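Local coordinates for protein amphinase-2 (Rana pipiens, PDB 2P7S) that cleaves polymeric RNA, including ribosomal RNA, poly(U) and poly(C), as a secreted, cytotoxic endonuclease of the pancreatic ribonuclease family, at residues Val55-Arg65 with Ile96-Val106; Asn67-Thr78 with Val106-Cys114. All blocks are in the same frame, centred on the assembly; numbering follows the deposited sequence. Where two conformers were deposited one is given.

Contact 1: Val55-Arg65 with Ile96-Val106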
loop_
_atom_site.group_PDB
_atom_site.type_symbol
_atom_site.label_atom_id
_atom_site.label_comp_id
_atom_site.label_asym_id
_atom_site.label_seq_id
_atom_site.Cartn_x
_atom_site.Cartn_y
_atom_site.Cartn_z
ATOM N N VAL A 55 -9.317 -4.758 0.331
ATOM C CA VAL A 55 -8.809 -3.393 0.268
ATOM C C VAL A 55 -9.765 -2.526 -0.553
ATOM O O VAL A 55 -10.024 -1.373 -0.210
ATOM C CB VAL A 55 -7.391 -3.335 -0.361
ATOM C CG1 VAL A 55 -6.858 -1.901 -0.307
ATOM C CG2 VAL A 55 -6.451 -4.265 0.388
ATOM N N LYS A 56 -10.297 -3.081 -1.635
ATOM C CA LYS A 56 -11.232 -2.322 -2.453
ATOM C C LYS A 56 -12.508 -2.017 -1.667
ATOM O O LYS A 56 -13.098 -0.947 -1.825
ATOM C CB LYS A 56 -11.570 -3.089 -3.734
ATOM C CG LYS A 56 -12.544 -2.354 -4.635
ATOM C CD LYS A 56 -12.635 -2.998 -6.007
ATOM C CE LYS A 56 -13.608 -2.234 -6.897
ATOM N NZ LYS A 56 -13.574 -2.759 -8.293
ATOM N N GLU A 57 -12.917 -2.949 -0.807
ATOM C CA GLU A 57 -14.116 -2.782 0.013
ATOM C C GLU A 57 -14.081 -1.496 0.841
ATOM O O GLU A 57 -15.125 -0.966 1.230
ATOM C CB GLU A 57 -14.283 -3.974 0.966
ATOM C CG GLU A 57 -14.464 -5.328 0.292
ATOM C CD GLU A 57 -14.672 -6.453 1.292
ATOM O OE1 GLU A 57 -15.657 -6.394 2.058
ATOM O OE2 GLU A 57 -13.853 -7.397 1.317
ATOM N N ILE A 58 -12.879 -1.002 1.126
ATOM C CA ILE A 58 -12.742 0.210 1.925
ATOM C C ILE A 58 -13.488 1.379 1.279
ATOM O O ILE A 58 -13.930 2.306 1.960
ATOM C CB ILE A 58 -11.255 0.611 2.091
ATOM C CG1 ILE A 58 -10.467 -0.536 2.733
ATOM C CG2 ILE A 58 -11.148 1.862 2.953
ATOM C CD1 ILE A 58 -8.952 -0.308 2.760
ATOM N N CYS A 59 -13.638 1.322 -0.038
ATOM C CA CYS A 59 -14.303 2.392 -0.774
ATOM C C CYS A 59 -15.748 2.088 -1.193
ATOM O O CYS A 59 -16.346 2.853 -1.948
ATOM C CB CYS A 59 -13.493 2.720 -2.031
ATOM S SG CYS A 59 -11.771 3.261 -1.751
ATOM N N ARG A 60 -16.317 0.995 -0.695
ATOM C CA ARG A 60 -17.668 0.614 -1.100
ATOM C C ARG A 60 -18.784 1.637 -0.911
ATOM O O ARG A 60 -19.824 1.532 -1.556
ATOM C CB ARG A 60 -18.081 -0.712 -0.448
ATOM C CG ARG A 60 -18.188 -0.715 1.066
ATOM C CD ARG A 60 -18.921 -1.977 1.511
ATOM N NE ARG A 60 -18.605 -2.373 2.880
ATOM C CZ ARG A 60 -18.865 -1.644 3.961
ATOM N NH1 ARG A 60 -19.457 -0.463 3.848
ATOM N NH2 ARG A 60 -18.531 -2.103 5.161
ATOM N N ARG A 61 -18.589 2.626 -0.047
ATOM C CA ARG A 61 -19.636 3.624 0.154
ATOM C C ARG A 61 -19.167 5.041 -0.130
ATOM O O ARG A 61 -19.875 6.004 0.161
ATOM C CB ARG A 61 -20.195 3.529 1.576
ATOM C CG ARG A 61 -20.706 2.138 1.918
ATOM C CD ARG A 61 -21.939 2.174 2.801
ATOM N NE ARG A 61 -22.376 0.831 3.177
ATOM C CZ ARG A 61 -22.691 -0.130 2.311
ATOM N NH1 ARG A 61 -22.622 0.097 1.003
ATOM N NH2 ARG A 61 -23.077 -1.319 2.754
ATOM N N ALA A 62 -17.982 5.163 -0.718
ATOM C CA ALA A 62 -17.412 6.466 -1.031
ATOM C C ALA A 62 -17.894 7.055 -2.353
ATOM O O ALA A 62 -18.074 6.344 -3.344
ATOM C CB ALA A 62 -15.888 6.373 -1.037
ATOM N N THR A 63 -18.099 8.370 -2.357
ATOM C CA THR A 63 -18.528 9.076 -3.556
ATOM C C THR A 63 -17.517 10.190 -3.822
ATOM O O THR A 63 -17.149 10.932 -2.905
ATOM C CB THR A 63 -19.945 9.681 -3.385
ATOM O OG1 THR A 63 -19.941 10.631 -2.314
ATOM C CG2 THR A 63 -20.956 8.582 -3.067
ATOM N N GLY A 64 -17.063 10.293 -5.071
ATOM C CA GLY A 64 -16.087 11.304 -5.437
ATOM C C GLY A 64 -14.708 10.947 -4.904
ATOM O O GLY A 64 -14.493 9.831 -4.429
ATOM N N ARG A 65 -13.768 11.884 -4.988
ATOM C CA ARG A 65 -12.421 11.648 -4.477
ATOM C C ARG A 65 -12.406 12.072 -3.014
ATOM O O ARG A 65 -12.459 13.260 -2.708
ATOM C CB ARG A 65 -11.393 12.458 -5.268
ATOM C CG ARG A 65 -11.190 11.981 -6.696
ATOM C CD ARG A 65 -10.183 12.846 -7.441
ATOM N NE ARG A 65 -9.889 12.328 -8.778
ATOM C CZ ARG A 65 -9.215 11.205 -9.018
ATOM N NH1 ARG A 65 -8.757 10.468 -8.013
ATOM N NH2 ARG A 65 -8.993 10.818 -10.267
ATOM N N ILE A 96 -5.869 1.538 7.838
ATOM C CA ILE A 96 -5.156 2.357 6.878
ATOM C C ILE A 96 -6.068 3.464 6.398
ATOM O O ILE A 96 -7.292 3.364 6.487
ATOM C CB ILE A 96 -4.653 1.538 5.661
ATOM C CG1 ILE A 96 -5.835 0.890 4.927
ATOM C CG2 ILE A 96 -3.655 0.490 6.132
ATOM C CD1 ILE A 96 -5.434 0.130 3.660
ATOM N N CYS A 97 -5.456 4.535 5.915
ATOM C CA CYS A 97 -6.182 5.682 5.409
ATOM C C CYS A 97 -5.816 5.801 3.941
ATOM O O CYS A 97 -4.639 5.930 3.592
ATOM C CB CYS A 97 -5.771 6.957 6.160
ATOM S SG CYS A 97 -6.518 8.454 5.440
ATOM N N ILE A 98 -6.826 5.745 3.080
ATOM C CA ILE A 98 -6.595 5.825 1.645
ATOM C C ILE A 98 -7.520 6.838 0.993
ATOM O O ILE A 98 -8.513 7.266 1.586
ATOM C CB ILE A 98 -6.845 4.455 0.958
ATOM C CG1 ILE A 98 -8.313 4.057 1.116
ATOM C CG2 ILE A 98 -5.950 3.386 1.560
ATOM C CD1 ILE A 98 -8.676 2.751 0.435
ATOM N N THR A 99 -7.181 7.231 -0.226
ATOM C CA THR A 99 -8.027 8.154 -0.968
ATOM C C THR A 99 -8.779 7.259 -1.934
ATOM O O THR A 99 -8.183 6.389 -2.568
ATOM C CB THR A 99 -7.223 9.168 -1.800
ATOM O OG1 THR A 99 -6.312 9.874 -0.951
ATOM C CG2 THR A 99 -8.164 10.167 -2.467
ATOM N N CYS A 100 -10.087 7.462 -2.018
ATOM C CA CYS A 100 -10.931 6.687 -2.914
ATOM C C CYS A 100 -11.384 7.586 -4.047
ATOM O O CYS A 100 -11.492 8.803 -3.876
ATOM C CB CYS A 100 -12.197 6.209 -2.202
ATOM S SG CYS A 100 -12.018 5.048 -0.819
ATOM N N ARG A 101 -11.632 6.978 -5.201
ATOM C CA ARG A 101 -12.173 7.682 -6.357
ATOM C C ARG A 101 -13.412 6.816 -6.510
ATOM O O ARG A 101 -13.367 5.759 -7.139
ATOM C CB ARG A 101 -11.265 7.549 -7.580
ATOM C CG ARG A 101 -11.638 8.488 -8.740
ATOM C CD ARG A 101 -12.894 8.032 -9.468
ATOM N NE ARG A 101 -12.670 6.794 -10.212
ATOM C CZ ARG A 101 -13.633 6.080 -10.792
ATOM N NH1 ARG A 101 -14.896 6.477 -10.714
ATOM N NH2 ARG A 101 -13.332 4.965 -11.447
ATOM N N ASP A 102 -14.502 7.243 -5.878
ATOM C CA ASP A 102 -15.735 6.474 -5.876
ATOM C C ASP A 102 -15.436 5.108 -5.231
ATOM O O ASP A 102 -14.994 5.053 -4.079
ATOM C CB ASP A 102 -16.282 6.309 -7.301
ATOM C CG ASP A 102 -16.756 7.632 -7.903
ATOM O OD1 ASP A 102 -17.554 8.337 -7.250
ATOM O OD2 ASP A 102 -16.332 7.965 -9.027
ATOM N N ASN A 103 -15.639 4.014 -5.963
ATOM C CA ASN A 103 -15.416 2.680 -5.399
ATOM C C ASN A 103 -13.995 2.115 -5.520
ATOM O O ASN A 103 -13.743 0.975 -5.123
ATOM C CB ASN A 103 -16.416 1.689 -6.014
ATOM C CG ASN A 103 -16.280 1.573 -7.531
ATOM O OD1 ASN A 103 -16.115 2.574 -8.242
ATOM N ND2 ASN A 103 -16.369 0.345 -8.035
ATOM N N TYR A 104 -13.067 2.913 -6.041
ATOM C CA TYR A 104 -11.684 2.458 -6.220
ATOM C C TYR A 104 -10.598 3.131 -5.375
ATOM O O TYR A 104 -10.513 4.352 -5.322
ATOM C CB TYR A 104 -11.266 2.618 -7.685
ATOM C CG TYR A 104 -11.941 1.672 -8.641
ATOM C CD1 TYR A 104 -12.986 2.098 -9.464
ATOM C CD2 TYR A 104 -11.543 0.340 -8.716
ATOM C CE1 TYR A 104 -13.616 1.210 -10.340
ATOM C CE2 TYR A 104 -12.163 -0.549 -9.580
ATOM C CZ TYR A 104 -13.196 -0.110 -10.385
ATOM O OH TYR A 104 -13.806 -1.011 -11.224
ATOM N N PRO A 105 -9.761 2.331 -4.694
ATOM C CA PRO A 105 -8.690 2.945 -3.897
ATOM C C PRO A 105 -7.717 3.529 -4.924
ATOM O O PRO A 105 -7.379 2.857 -5.902
ATOM C CB PRO A 105 -8.077 1.751 -3.166
ATOM C CG PRO A 105 -9.244 0.824 -2.987
ATOM C CD PRO A 105 -9.947 0.913 -4.331
ATOM N N VAL A 106 -7.277 4.770 -4.738
ATOM C CA VAL A 106 -6.349 5.364 -5.691
ATOM C C VAL A 106 -5.061 5.899 -5.071
ATOM O O VAL A 106 -4.076 6.108 -5.773
ATOM C CB VAL A 106 -7.026 6.507 -6.522
ATOM C CG1 VAL A 106 -8.220 5.949 -7.287
ATOM C CG2 VAL A 106 -7.471 7.647 -5.618
HETATM O O HOH W 1 -15.214 -0.199 -3.438
#

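Contact 2: Asn67-Thr78 with Val106-Cys114. With ACT (acetate ion), chain D; ACT (acetate ion), chain C.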
loop_
_atom_site.group_PDB
_atom_site.type_symbol
_atom_site.label_atom_id
_atom_site.label_comp_id
_atom_site.label_asym_id
_atom_site.label_seq_id
_atom_site.Cartn_x
_atom_site.Cartn_y
_atom_site.Cartn_z
ATOM N N ASN A 67 -10.948 10.761 1.205
ATOM C CA ASN A 67 -10.154 9.861 2.034
ATOM C C ASN A 67 -11.086 9.045 2.914
ATOM O O ASN A 67 -12.063 9.573 3.446
ATOM C CB ASN A 67 -9.179 10.650 2.917
ATOM C CG ASN A 67 -8.027 11.234 2.131
ATOM O OD1 ASN A 67 -7.925 11.041 0.918
ATOM N ND2 ASN A 67 -7.141 11.947 2.820
ATOM N N LYS A 68 -10.783 7.760 3.059
ATOM C CA LYS A 68 -11.589 6.860 3.879
ATOM C C LYS A 68 -10.717 5.989 4.782
ATOM O O LYS A 68 -9.668 5.505 4.358
ATOM C CB LYS A 68 -12.432 5.940 2.985
ATOM C CG LYS A 68 -13.501 6.643 2.154
ATOM C CD LYS A 68 -14.600 7.211 3.041
ATOM C CE LYS A 68 -15.748 7.776 2.209
ATOM N NZ LYS A 68 -16.858 8.282 3.069
ATOM N N SER A 69 -11.156 5.790 6.022
ATOM C CA SER A 69 -10.436 4.938 6.970
ATOM C C SER A 69 -11.020 3.535 6.834
ATOM O O SER A 69 -12.230 3.384 6.678
ATOM C CB SER A 69 -10.643 5.417 8.417
ATOM O OG SER A 69 -10.040 6.676 8.655
ATOM N N SER A 70 -10.173 2.513 6.881
ATOM C CA SER A 70 -10.661 1.144 6.780
ATOM C C SER A 70 -11.277 0.761 8.122
ATOM O O SER A 70 -10.837 1.231 9.167
ATOM C CB SER A 70 -9.518 0.181 6.440
ATOM O OG SER A 70 -8.560 0.137 7.483
ATOM N N THR A 71 -12.297 -0.086 8.090
ATOM C CA THR A 71 -12.954 -0.509 9.315
ATOM C C THR A 71 -12.280 -1.754 9.872
ATOM O O THR A 71 -12.504 -2.139 11.019
ATOM C CB THR A 71 -14.458 -0.778 9.074
ATOM O OG1 THR A 71 -14.621 -1.685 7.976
ATOM C CG2 THR A 71 -15.178 0.525 8.760
ATOM N N GLN A 72 -11.442 -2.375 9.051
ATOM C CA GLN A 72 -10.713 -3.568 9.456
ATOM C C GLN A 72 -9.218 -3.260 9.458
ATOM O O GLN A 72 -8.774 -2.312 8.809
ATOM C CB GLN A 72 -11.016 -4.715 8.491
ATOM C CG GLN A 72 -10.800 -4.364 7.030
ATOM C CD GLN A 72 -11.112 -5.521 6.096
ATOM O OE1 GLN A 72 -10.581 -6.622 6.253
ATOM N NE2 GLN A 72 -11.972 -5.272 5.112
ATOM N N GLN A 73 -8.449 -4.051 10.201
ATOM C CA GLN A 73 -7.003 -3.860 10.277
ATOM C C GLN A 73 -6.307 -4.789 9.285
ATOM O O GLN A 73 -6.792 -5.887 9.011
ATOM C CB GLN A 73 -6.484 -4.174 11.687
ATOM C CG GLN A 73 -7.027 -3.295 12.809
ATOM C CD GLN A 73 -6.324 -3.561 14.138
ATOM O OE1 GLN A 73 -5.133 -3.284 14.289
ATOM N NE2 GLN A 73 -7.059 -4.106 15.103
ATOM N N PHE A 74 -5.171 -4.350 8.752
ATOM C CA PHE A 74 -4.405 -5.166 7.812
ATOM C C PHE A 74 -2.971 -5.318 8.296
ATOM O O PHE A 74 -2.510 -4.545 9.132
ATOM C CB PHE A 74 -4.371 -4.528 6.417
ATOM C CG PHE A 74 -5.719 -4.358 5.789
ATOM C CD1 PHE A 74 -6.544 -3.297 6.153
ATOM C CD2 PHE A 74 -6.170 -5.262 4.835
ATOM C CE1 PHE A 74 -7.799 -3.140 5.571
ATOM C CE2 PHE A 74 -7.423 -5.116 4.248
ATOM C CZ PHE A 74 -8.237 -4.052 4.618
ATOM N N THR A 75 -2.278 -6.324 7.772
ATOM C CA THR A 75 -0.875 -6.560 8.103
ATOM C C THR A 75 -0.119 -5.653 7.138
ATOM O O THR A 75 -0.279 -5.775 5.920
ATOM C CB THR A 75 -0.480 -8.022 7.850
ATOM O OG1 THR A 75 -1.311 -8.879 8.639
ATOM C CG2 THR A 75 0.977 -8.253 8.223
ATOM N N LEU A 76 0.704 -4.758 7.680
ATOM C CA LEU A 76 1.434 -3.784 6.872
ATOM C C LEU A 76 2.948 -3.759 7.012
ATOM O O LEU A 76 3.471 -3.721 8.123
ATOM C CB LEU A 76 0.931 -2.387 7.214
ATOM C CG LEU A 76 -0.573 -2.145 7.173
ATOM C CD1 LEU A 76 -0.884 -0.868 7.937
ATOM C CD2 LEU A 76 -1.042 -2.052 5.730
ATOM N N THR A 77 3.642 -3.758 5.876
ATOM C CA THR A 77 5.095 -3.670 5.870
ATOM C C THR A 77 5.472 -2.305 5.312
ATOM O O THR A 77 5.065 -1.933 4.212
ATOM C CB THR A 77 5.738 -4.747 4.989
ATOM O OG1 THR A 77 5.559 -6.025 5.601
ATOM C CG2 THR A 77 7.226 -4.473 4.808
ATOM N N THR A 78 6.241 -1.549 6.081
ATOM C CA THR A 78 6.663 -0.240 5.628
ATOM C C THR A 78 8.164 -0.273 5.362
ATOM O O THR A 78 8.936 -0.709 6.210
ATOM C CB THR A 78 6.327 0.844 6.690
ATOM O OG1 THR A 78 4.903 0.969 6.801
ATOM C CG2 THR A 78 6.916 2.188 6.295
ATOM N N VAL A 106 -7.277 4.770 -4.738
ATOM C CA VAL A 106 -6.349 5.364 -5.691
ATOM C C VAL A 106 -5.061 5.899 -5.071
ATOM O O VAL A 106 -4.076 6.108 -5.773
ATOM C CB VAL A 106 -7.026 6.507 -6.522
ATOM C CG1 VAL A 106 -8.220 5.949 -7.287
ATOM C CG2 VAL A 106 -7.471 7.647 -5.618
ATOM N N HIS A 107 -5.050 6.109 -3.762
ATOM C CA HIS A 107 -3.840 6.634 -3.135
ATOM C C HIS A 107 -3.716 6.204 -1.685
ATOM O O HIS A 107 -4.697 6.192 -0.944
ATOM C CB HIS A 107 -3.835 8.170 -3.221
ATOM C CG HIS A 107 -2.585 8.807 -2.692
ATOM N ND1 HIS A 107 -1.356 8.659 -3.299
ATOM C CD2 HIS A 107 -2.376 9.593 -1.605
ATOM C CE1 HIS A 107 -0.444 9.324 -2.611
ATOM N NE2 HIS A 107 -1.037 9.900 -1.578
ATOM N N PHE A 108 -2.503 5.841 -1.279
ATOM C CA PHE A 108 -2.281 5.445 0.103
ATOM C C PHE A 108 -1.843 6.697 0.857
ATOM O O PHE A 108 -0.820 7.293 0.532
ATOM C CB PHE A 108 -1.200 4.371 0.195
ATOM C CG PHE A 108 -1.008 3.833 1.579
ATOM C CD1 PHE A 108 -0.190 4.494 2.491
ATOM C CD2 PHE A 108 -1.671 2.685 1.984
ATOM C CE1 PHE A 108 -0.036 4.013 3.788
ATOM C CE2 PHE A 108 -1.526 2.196 3.284
ATOM C CZ PHE A 108 -0.709 2.863 4.184
ATOM N N VAL A 109 -2.633 7.094 1.849
ATOM C CA VAL A 109 -2.345 8.295 2.631
ATOM C C VAL A 109 -1.451 8.020 3.839
ATOM O O VAL A 109 -0.385 8.622 3.986
ATOM C CB VAL A 109 -3.665 8.954 3.120
ATOM C CG1 VAL A 109 -3.365 10.231 3.920
ATOM C CG2 VAL A 109 -4.556 9.274 1.925
ATOM N N LYS A 110 -1.887 7.116 4.707
ATOM C CA LYS A 110 -1.105 6.785 5.893
ATOM C C LYS A 110 -1.612 5.527 6.568
ATOM O O LYS A 110 -2.704 5.044 6.271
ATOM C CB LYS A 110 -1.169 7.931 6.906
ATOM C CG LYS A 110 -2.573 8.193 7.433
ATOM C CD LYS A 110 -2.612 9.311 8.472
ATOM C CE LYS A 110 -2.017 8.870 9.804
ATOM N NZ LYS A 110 -2.209 9.903 10.866
ATOM N N THR A 111 -0.801 5.001 7.479
ATOM C CA THR A 111 -1.165 3.820 8.247
ATOM C C THR A 111 -2.016 4.345 9.406
ATOM O O THR A 111 -1.758 5.432 9.925
ATOM C CB THR A 111 0.096 3.099 8.792
ATOM O OG1 THR A 111 0.837 2.535 7.699
ATOM C CG2 THR A 111 -0.293 1.996 9.746
ATOM N N GLY A 112 -3.031 3.582 9.799
ATOM C CA GLY A 112 -3.915 4.006 10.872
ATOM C C GLY A 112 -5.109 4.779 10.324
ATOM O O GLY A 112 -5.230 4.975 9.112
ATOM N N LYS A 113 -5.994 5.211 11.219
ATOM C CA LYS A 113 -7.180 5.979 10.843
ATOM C C LYS A 113 -6.769 7.316 10.241
ATOM O O LYS A 113 -5.729 7.869 10.604
ATOM C CB LYS A 113 -8.045 6.249 12.077
ATOM C CG LYS A 113 -8.596 5.012 12.754
ATOM C CD LYS A 113 -9.711 4.407 11.933
ATOM C CE LYS A 113 -10.369 3.258 12.664
ATOM N NZ LYS A 113 -11.435 2.650 11.829
ATOM N N CYS A 114 -7.583 7.838 9.327
ATOM C CA CYS A 114 -7.277 9.121 8.705
ATOM C C CYS A 114 -7.255 10.219 9.763
ATOM O O CYS A 114 -7.891 10.028 10.819
ATOM C CB CYS A 114 -8.328 9.483 7.651
ATOM S SG CYS A 114 -8.409 8.419 6.174
ATOM O OXT CYS A 114 -6.626 11.266 9.509
HETATM C C ACT D . -0.564 5.808 -4.768
HETATM O O ACT D . -0.300 6.892 -5.333
HETATM O OXT ACT D . -0.637 5.555 -3.475
HETATM C CH3 ACT D . -0.837 4.628 -5.689
HETATM C C ACT C . 2.989 5.253 6.692
HETATM O O ACT C . 2.065 5.825 7.314
HETATM O OXT ACT C . 2.977 4.769 5.465
HETATM C CH3 ACT C . 4.302 5.093 7.441
#

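Contact 1: Val55-Arg65 with Ile96-Val106
The R65 guanidinium receives CG of R101 over one face, 3.6 Å from R65 NH1, while CG2 of V106 lies at its edge, in plane. The two guanidinium planes stand 68° apart, and each arginine has an acid: R65 pairs with E7 of helix 6-15, R101 with D5 and, through NH1, with OD2 of D102 (2.7 Å). K56, its chain extended, runs alongside Y104 and brings NZ obliquely to the ring. The C59-C100 disulfide (chi3 -86°) joins the turn after helix 52-56 to strand 86-101. I98 CD1 packs on the C59 sulfur and on CG2 of I58 (3.6 Å), and P105 CG closes on the same sulfur. The type II' turn 101-104 is held by G64: D102 N gives an almost straight bond to G64 O (3.0 Å, 178°), and G64 N returns one to D102 OD1 from above the carboxylate plane. A water donates to K56 O (2.8 Å); its approach to N103 O is short and doubtful. The disulfide and the two G64-D102 hydrogen bonds thus fix the hairpin turn against the 59-64 loop, while the R101 salt bridge probably steadies the D102 carboxylate.

Contact 2: Asn67-Thr78 with Val106-Cys114
V109 is the first residue of segment 106-114 to touch segment 67-78: the V109 and N67 side chains cross at about a right angle, CG2 of V109 3.8 Å from ND2 of N67, while N67 OD1 is engaged by T99. T111 and L76 meet tip to tip, CG2 to CD1 at 3.4 Å, closer than two methyl groups normally pack. With CG2 anti to its backbone N, T111 sends this methyl to the leucine, and its own N donates to an acetate oxygen (3.0 Å). K113, bent at chi2 (-74°), lays CD against CB of S69 and carries NZ to the carbonyl O of S70 (3.1 Å), tilted 24° from the carbonyl plane; F95 adds a cation-pi partner. At the C-terminal C114, backbone N donates to S69 OG in a nearly straight bond (2.8 Å, 172°), and SG rests 3.6 Å from C of K68 while bonded to C97. Two classic beta bulges, V106-H107 facing T99 and V109-K110 facing C97, shape this last strand. In the pancreatic ribonuclease family the C-terminal strand supplies the second catalytic histidine: H107 is probably the proton donor and H15 the acceptor. A second acetate, probably from the crystallisation liquor, takes H107 ND1 at the ring's edge (2.9 Å) and F108 N, and probably sits where a substrate phosphate would.

In the fold
Contacts 1 and 2 lie about 11 Å apart, centre to centre, and share V106, on strand 104-111 just after the 101-104 turn. Their segments alternate along the chain, and both contacts reach the same sheet. The C97-C114 disulfide (SG to SG 2.0 Å) ties contact 1 to the C-terminal end of contact 2, and T99 OG1 probably hydrogen-bonds N67 OD1 at 2.7 Å. Contact 1 secures the hairpin's turn; contact 2 carries the same hairpin on to H107, whose side chain is about 4 Å from that of V106. The side chain of T78 lies about 3 Å from that of T46, which probably binds substrate, so contact 2 borders the RNA-binding cleft more closely.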